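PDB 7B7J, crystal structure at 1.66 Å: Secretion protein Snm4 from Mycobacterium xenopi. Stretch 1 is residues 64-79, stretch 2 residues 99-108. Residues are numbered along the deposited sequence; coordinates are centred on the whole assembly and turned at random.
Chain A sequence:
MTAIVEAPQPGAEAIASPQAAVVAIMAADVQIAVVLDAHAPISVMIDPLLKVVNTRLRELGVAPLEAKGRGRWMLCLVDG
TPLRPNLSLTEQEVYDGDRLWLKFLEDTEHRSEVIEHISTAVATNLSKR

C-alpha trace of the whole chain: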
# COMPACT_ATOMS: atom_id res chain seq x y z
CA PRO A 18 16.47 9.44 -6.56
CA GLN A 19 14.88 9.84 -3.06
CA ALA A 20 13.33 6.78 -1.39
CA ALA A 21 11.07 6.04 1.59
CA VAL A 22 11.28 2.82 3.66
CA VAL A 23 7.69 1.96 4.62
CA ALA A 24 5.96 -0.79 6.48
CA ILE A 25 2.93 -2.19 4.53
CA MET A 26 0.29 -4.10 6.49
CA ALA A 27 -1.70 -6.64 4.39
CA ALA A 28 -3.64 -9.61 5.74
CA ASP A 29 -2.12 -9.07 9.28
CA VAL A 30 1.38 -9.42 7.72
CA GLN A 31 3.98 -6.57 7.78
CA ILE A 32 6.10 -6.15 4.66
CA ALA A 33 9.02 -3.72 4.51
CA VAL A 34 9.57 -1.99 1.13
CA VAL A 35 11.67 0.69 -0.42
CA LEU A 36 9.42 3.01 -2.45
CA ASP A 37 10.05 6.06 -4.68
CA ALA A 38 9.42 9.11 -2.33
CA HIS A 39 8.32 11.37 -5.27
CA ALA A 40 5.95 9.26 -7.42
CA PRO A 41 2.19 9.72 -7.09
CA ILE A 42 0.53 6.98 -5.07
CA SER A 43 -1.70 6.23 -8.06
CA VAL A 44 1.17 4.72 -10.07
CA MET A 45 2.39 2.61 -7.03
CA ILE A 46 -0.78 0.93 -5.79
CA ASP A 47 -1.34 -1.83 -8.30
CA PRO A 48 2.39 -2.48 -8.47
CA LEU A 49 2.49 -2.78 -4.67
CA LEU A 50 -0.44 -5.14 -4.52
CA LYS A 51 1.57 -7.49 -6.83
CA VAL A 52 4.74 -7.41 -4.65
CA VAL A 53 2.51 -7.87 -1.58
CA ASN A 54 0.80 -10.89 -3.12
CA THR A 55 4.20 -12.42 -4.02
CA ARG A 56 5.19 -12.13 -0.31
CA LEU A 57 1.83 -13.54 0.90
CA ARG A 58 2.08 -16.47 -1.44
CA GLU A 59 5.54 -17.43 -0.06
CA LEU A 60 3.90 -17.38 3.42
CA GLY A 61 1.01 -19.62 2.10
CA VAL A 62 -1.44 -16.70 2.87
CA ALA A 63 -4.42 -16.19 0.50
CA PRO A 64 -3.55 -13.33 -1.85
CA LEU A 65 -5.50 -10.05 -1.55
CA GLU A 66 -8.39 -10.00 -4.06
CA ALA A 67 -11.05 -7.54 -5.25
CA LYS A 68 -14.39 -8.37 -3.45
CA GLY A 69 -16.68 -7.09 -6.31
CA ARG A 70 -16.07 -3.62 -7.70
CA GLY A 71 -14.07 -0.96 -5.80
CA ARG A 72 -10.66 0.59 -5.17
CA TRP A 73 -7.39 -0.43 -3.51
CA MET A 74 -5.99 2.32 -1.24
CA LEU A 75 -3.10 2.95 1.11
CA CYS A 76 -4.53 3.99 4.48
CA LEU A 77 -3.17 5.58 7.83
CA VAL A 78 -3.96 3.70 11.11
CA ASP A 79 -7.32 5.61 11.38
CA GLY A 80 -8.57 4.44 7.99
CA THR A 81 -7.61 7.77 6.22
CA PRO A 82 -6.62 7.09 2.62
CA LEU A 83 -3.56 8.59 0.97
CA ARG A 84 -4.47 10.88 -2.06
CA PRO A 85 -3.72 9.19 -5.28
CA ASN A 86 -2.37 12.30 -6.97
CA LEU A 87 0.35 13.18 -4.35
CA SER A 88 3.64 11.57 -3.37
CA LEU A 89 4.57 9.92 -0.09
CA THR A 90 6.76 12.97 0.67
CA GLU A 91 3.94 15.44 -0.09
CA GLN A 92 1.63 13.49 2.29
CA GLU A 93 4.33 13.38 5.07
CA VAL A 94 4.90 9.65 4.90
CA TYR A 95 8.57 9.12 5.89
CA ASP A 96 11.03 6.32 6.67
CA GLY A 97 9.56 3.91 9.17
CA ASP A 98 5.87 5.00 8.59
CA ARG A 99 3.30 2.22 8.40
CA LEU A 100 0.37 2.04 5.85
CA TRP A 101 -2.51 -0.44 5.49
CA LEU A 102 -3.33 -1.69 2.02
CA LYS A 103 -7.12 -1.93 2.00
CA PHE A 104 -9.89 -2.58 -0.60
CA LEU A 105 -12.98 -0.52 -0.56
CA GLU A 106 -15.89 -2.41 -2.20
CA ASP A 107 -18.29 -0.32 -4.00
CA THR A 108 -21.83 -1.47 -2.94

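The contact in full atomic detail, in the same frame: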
# COMPACT_ATOMS: atom_id res chain seq x y z
N PRO A 64 -3.87 -14.63 -1.29
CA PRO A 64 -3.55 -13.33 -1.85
C PRO A 64 -4.76 -12.34 -1.69
O PRO A 64 -5.94 -12.71 -1.46
CB PRO A 64 -3.24 -13.60 -3.33
CG PRO A 64 -3.79 -14.88 -3.59
CD PRO A 64 -3.93 -15.66 -2.29
N LEU A 65 -4.43 -11.06 -1.72
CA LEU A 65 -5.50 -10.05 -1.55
C LEU A 65 -6.26 -9.97 -2.87
O LEU A 65 -5.60 -9.95 -3.92
CB LEU A 65 -4.87 -8.71 -1.16
CG LEU A 65 -4.22 -8.63 0.21
CD1 LEU A 65 -3.82 -7.20 0.52
CD2 LEU A 65 -5.16 -9.16 1.29
N GLU A 66 -7.59 -9.95 -2.81
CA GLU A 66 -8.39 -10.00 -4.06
C GLU A 66 -9.57 -9.04 -4.00
O GLU A 66 -10.14 -8.84 -2.92
CB GLU A 66 -8.89 -11.41 -4.36
CG GLU A 66 -7.79 -12.40 -4.69
CD GLU A 66 -8.26 -13.82 -4.92
OE1 GLU A 66 -9.44 -14.11 -4.64
OE2 GLU A 66 -7.45 -14.65 -5.38
N ALA A 67 -9.94 -8.51 -5.17
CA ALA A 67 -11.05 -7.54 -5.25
C ALA A 67 -12.43 -8.16 -4.99
O ALA A 67 -12.94 -8.84 -5.89
CB ALA A 67 -11.00 -6.88 -6.61
N LYS A 68 -12.97 -7.99 -3.79
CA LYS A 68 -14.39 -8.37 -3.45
C LYS A 68 -14.90 -7.43 -4.58
O LYS A 68 -14.26 -6.34 -4.90
CB LYS A 68 -14.50 -8.48 -1.93
CG LYS A 68 -15.89 -8.93 -1.49
CD LYS A 68 -16.03 -9.10 0.04
CE LYS A 68 -17.39 -9.52 0.56
NZ LYS A 68 -17.37 -9.64 2.05
N GLY A 69 -16.00 -7.84 -5.23
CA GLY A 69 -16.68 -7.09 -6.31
C GLY A 69 -15.97 -5.94 -6.98
O GLY A 69 -14.87 -6.13 -7.54
N ARG A 70 -16.67 -4.82 -7.07
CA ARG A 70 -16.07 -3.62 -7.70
C ARG A 70 -15.57 -2.75 -6.56
O ARG A 70 -16.10 -2.90 -5.47
CB ARG A 70 -17.14 -2.85 -8.47
CG ARG A 70 -17.68 -3.58 -9.69
CD ARG A 70 -18.77 -2.81 -10.40
NE ARG A 70 -19.22 -3.55 -11.57
CZ ARG A 70 -20.12 -4.53 -11.53
NH1 ARG A 70 -20.66 -4.90 -10.39
NH2 ARG A 70 -20.48 -5.13 -12.65
N GLY A 71 -14.56 -1.92 -6.82
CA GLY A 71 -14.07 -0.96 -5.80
C GLY A 71 -12.57 -0.68 -5.97
O GLY A 71 -12.07 -0.80 -7.11
N ARG A 72 -11.90 -0.14 -4.96
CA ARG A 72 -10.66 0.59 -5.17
C ARG A 72 -9.69 0.17 -4.10
O ARG A 72 -10.10 0.13 -2.93
CB ARG A 72 -10.87 2.10 -5.15
CG ARG A 72 -11.87 2.59 -6.23
CD ARG A 72 -12.17 4.09 -6.37
NE ARG A 72 -13.22 4.14 -5.43
CZ ARG A 72 -13.04 4.29 -4.14
NH1 ARG A 72 -11.84 4.59 -3.63
NH2 ARG A 72 -14.11 4.13 -3.37
N TRP A 73 -8.47 -0.12 -4.47
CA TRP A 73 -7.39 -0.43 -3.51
C TRP A 73 -6.79 0.90 -3.08
O TRP A 73 -6.72 1.78 -3.95
CB TRP A 73 -6.31 -1.30 -4.17
CG TRP A 73 -6.62 -2.79 -4.18
CD1 TRP A 73 -7.03 -3.51 -5.24
CD2 TRP A 73 -6.69 -3.66 -3.02
NE1 TRP A 73 -7.29 -4.80 -4.88
CE2 TRP A 73 -7.17 -4.92 -3.56
CE3 TRP A 73 -6.30 -3.58 -1.69
CZ2 TRP A 73 -7.35 -6.04 -2.77
CZ3 TRP A 73 -6.52 -4.70 -0.88
CH2 TRP A 73 -7.17 -5.86 -1.42
N MET A 74 -6.53 1.06 -1.79
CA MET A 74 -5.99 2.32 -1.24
C MET A 74 -4.94 2.03 -0.15
O MET A 74 -4.98 0.94 0.43
CB MET A 74 -7.19 3.17 -0.85
CG MET A 74 -7.95 2.47 0.14
SD MET A 74 -9.53 3.42 0.70
CE MET A 74 -10.29 3.65 -0.87
N LEU A 75 -4.01 2.92 -0.03
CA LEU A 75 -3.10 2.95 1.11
C LEU A 75 -3.63 3.86 2.21
O LEU A 75 -3.85 5.03 1.89
CB LEU A 75 -1.68 3.33 0.74
CG LEU A 75 -1.04 2.26 -0.12
CD1 LEU A 75 0.18 3.07 -0.74
CD2 LEU A 75 -0.59 1.06 0.72
N CYS A 76 -3.83 3.30 3.35
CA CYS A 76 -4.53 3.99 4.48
C CYS A 76 -3.59 4.16 5.73
O CYS A 76 -2.79 3.32 6.07
CB CYS A 76 -5.81 3.26 4.93
SG CYS A 76 -7.01 3.23 3.59
N LEU A 77 -3.79 5.29 6.50
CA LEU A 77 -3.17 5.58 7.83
C LEU A 77 -3.89 4.63 8.78
O LEU A 77 -4.91 4.05 8.41
CB LEU A 77 -3.36 7.06 8.22
CG LEU A 77 -2.72 8.03 7.22
CD1 LEU A 77 -3.02 9.46 7.75
CD2 LEU A 77 -1.25 7.77 7.01
N VAL A 78 -3.43 4.62 10.05
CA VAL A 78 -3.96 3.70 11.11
C VAL A 78 -5.43 3.92 11.35
O VAL A 78 -6.19 3.13 11.93
CB VAL A 78 -3.06 3.82 12.36
CG1 VAL A 78 -3.20 5.22 13.04
CG2 VAL A 78 -3.33 2.69 13.22
N ASP A 79 -5.91 5.16 11.19
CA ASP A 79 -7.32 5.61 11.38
C ASP A 79 -8.19 5.45 10.12
O ASP A 79 -9.32 5.89 10.23
CB ASP A 79 -7.44 7.08 11.75
CG ASP A 79 -6.87 8.03 10.73
OD1 ASP A 79 -6.43 7.66 9.68
OD2 ASP A 79 -7.06 9.24 10.99
N ARG A 99 4.00 3.43 8.66
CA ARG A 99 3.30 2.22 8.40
C ARG A 99 1.92 2.62 7.73
O ARG A 99 1.24 3.57 8.20
CB ARG A 99 2.97 1.46 9.69
CG ARG A 99 2.34 0.14 9.52
CD ARG A 99 2.31 -0.57 10.84
NE ARG A 99 3.70 -1.06 11.24
CZ ARG A 99 4.53 -0.47 12.04
NH1 ARG A 99 4.05 0.41 12.88
NH2 ARG A 99 5.77 -0.92 12.09
N LEU A 100 1.60 1.86 6.69
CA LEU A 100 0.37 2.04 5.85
C LEU A 100 -0.37 0.71 5.72
O LEU A 100 0.28 -0.32 5.70
CB LEU A 100 0.78 2.54 4.47
CG LEU A 100 1.52 3.84 4.34
CD1 LEU A 100 1.85 4.07 2.86
CD2 LEU A 100 0.68 4.94 5.01
N TRP A 101 -1.68 0.72 5.66
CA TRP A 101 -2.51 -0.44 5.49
C TRP A 101 -3.06 -0.45 4.06
O TRP A 101 -3.59 0.46 3.60
CB TRP A 101 -3.62 -0.45 6.53
CG TRP A 101 -3.18 -0.92 7.91
CD1 TRP A 101 -3.60 -2.07 8.51
CD2 TRP A 101 -2.44 -0.18 8.94
NE1 TRP A 101 -3.09 -2.21 9.77
CE2 TRP A 101 -2.36 -1.06 10.09
CE3 TRP A 101 -1.87 1.13 8.96
CZ2 TRP A 101 -1.72 -0.64 11.29
CZ3 TRP A 101 -1.18 1.49 10.11
CH2 TRP A 101 -1.15 0.63 11.20
N LEU A 102 -2.82 -1.55 3.39
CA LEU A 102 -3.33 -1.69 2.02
C LEU A 102 -4.71 -2.26 2.13
O LEU A 102 -4.90 -3.41 2.68
CB LEU A 102 -2.35 -2.58 1.27
CG LEU A 102 -2.71 -2.85 -0.20
CD1 LEU A 102 -2.81 -1.58 -1.05
CD2 LEU A 102 -1.62 -3.81 -0.73
N LYS A 103 -5.78 -1.55 1.67
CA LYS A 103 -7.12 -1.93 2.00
C LYS A 103 -7.94 -1.80 0.67
O LYS A 103 -7.67 -0.97 -0.12
CB LYS A 103 -7.71 -0.91 3.03
CG LYS A 103 -7.15 -0.97 4.42
CD LYS A 103 -7.75 -0.19 5.44
CE LYS A 103 -8.88 -0.96 6.09
NZ LYS A 103 -9.88 -0.02 6.69
N PHE A 104 -8.98 -2.56 0.57
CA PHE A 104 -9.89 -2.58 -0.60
C PHE A 104 -11.20 -1.99 -0.16
O PHE A 104 -11.78 -2.42 0.77
CB PHE A 104 -10.10 -3.97 -1.18
CG PHE A 104 -10.89 -4.05 -2.46
CD1 PHE A 104 -10.45 -3.53 -3.67
CD2 PHE A 104 -12.20 -4.47 -2.44
CE1 PHE A 104 -11.17 -3.51 -4.84
CE2 PHE A 104 -12.96 -4.47 -3.61
CZ PHE A 104 -12.46 -3.97 -4.82
N LEU A 105 -11.66 -1.01 -0.87
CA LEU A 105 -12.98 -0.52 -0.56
C LEU A 105 -13.98 -0.90 -1.61
O LEU A 105 -13.78 -0.53 -2.80
CB LEU A 105 -12.88 0.97 -0.36
CG LEU A 105 -14.28 1.48 0.04
CD1 LEU A 105 -15.02 0.66 1.10
CD2 LEU A 105 -14.12 2.87 0.57
N GLU A 106 -14.92 -1.74 -1.36
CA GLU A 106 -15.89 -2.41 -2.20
C GLU A 106 -16.85 -1.28 -2.62
O GLU A 106 -17.13 -0.37 -1.84
CB GLU A 106 -16.71 -3.51 -1.49
CG GLU A 106 -17.69 -4.27 -2.40
CD GLU A 106 -18.48 -5.40 -1.75
OE1 GLU A 106 -18.30 -5.59 -0.51
OE2 GLU A 106 -19.15 -6.15 -2.45
N ASP A 107 -17.23 -1.32 -3.70
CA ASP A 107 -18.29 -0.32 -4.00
C ASP A 107 -19.63 -1.04 -3.93
O ASP A 107 -19.71 -2.11 -4.54
CB ASP A 107 -18.16 0.34 -5.35
CG ASP A 107 -19.23 1.40 -5.34
OD1 ASP A 107 -18.97 2.40 -4.64
OD2 ASP A 107 -20.36 1.13 -5.81
N THR A 108 -20.67 -0.55 -3.27
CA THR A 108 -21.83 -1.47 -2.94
C THR A 108 -23.18 -1.18 -3.65
O THR A 108 -23.66 -0.08 -3.71
CB THR A 108 -21.92 -1.39 -1.42
OG1 THR A 108 -21.95 0.01 -1.09
CG2 THR A 108 -20.76 -1.91 -0.57
O HOH W 1 -0.69 5.35 9.76

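The apolar centre of the contact lies on the sheet face that carries Trp73, Leu75, Leu102 and Phe104. Trp73 and Phe104 form a non-hydrogen-bonded antiparallel pair, their CA atoms 4.4 Å apart, and this close spacing brings the two aromatic side chains together. Phe104 CB sits 3.5 Å from Trp73 CH2, almost directly over the six-membered ring of the indole, while the edge of the phenyl ring is directed at the face of the five-membered ring, with planes inclined at 53°. Trp73 thus offers one face to both the base and the ring of its partner. Phe104 is covered in turn from the loop that precedes the strand: Ala67 CA lies over the face of its ring, and Ala67 CB approaches Phe104 CZ to 3.7 Å.

Further along the same face the packing becomes aliphatic. Leu75 CD2 meets Leu102 CD1 at 3.9 Å, and Leu75 CD1 lies 4.1 Å from Leu100 CD1, so that Leu75 bridges two residues of the facing strand. Leu102 also reaches the indole, its CG 4.0 Å from Trp73 CE3, and its CD2 is 4.2 Å from Leu65 CD1. Leu77, just beyond the strand, closes this end with CD2 4.0 Å from Leu100 CD2.

The other face bears Arg72, Met74, Cys76, Trp101, Lys103 and Leu105. Met74 CE folds to within 3.8 Å of Leu105 CB, a diagonal contact, and Cys76 SG lies 4.0 Å from the aliphatic CD of Lys103. Val78 CG2 touches Trp101 CH2 at 3.6 Å.

Between the faces runs the backbone ladder. Paired hydrogen bonds link Arg72 with Leu105 (Arg72 N to Leu105 O, 2.9 Å; Leu105 N to Arg72 O, 2.8 Å), Met74 with Lys103 (2.9 Å for both N-to-O bonds) and Cys76 with Trp101 (again 2.9 Å for both N-to-O bonds). These pairs alternate with non-hydrogen-bonded ones, and the extended backbone of each strand turns successive side chains to alternate faces. At Gly71 the strands draw especially close: its CA is 3.0 Å from Leu105 O, and a CB there would clash with that carbonyl and with Glu106 CA. Its backbone angles independently call for glycine.

At the polar edge, Lys68 CE comes no nearer than 4.2 Å to Glu106 OE1, and Lys68 is poorly ordered. Beyond the opposite end of the ladder, a water accepts from Val78 N (2.9 Å to the water O) and donates to Arg99 O (3.1 Å from the same atom), continuing the link between the stretches where direct backbone pairing has ceased.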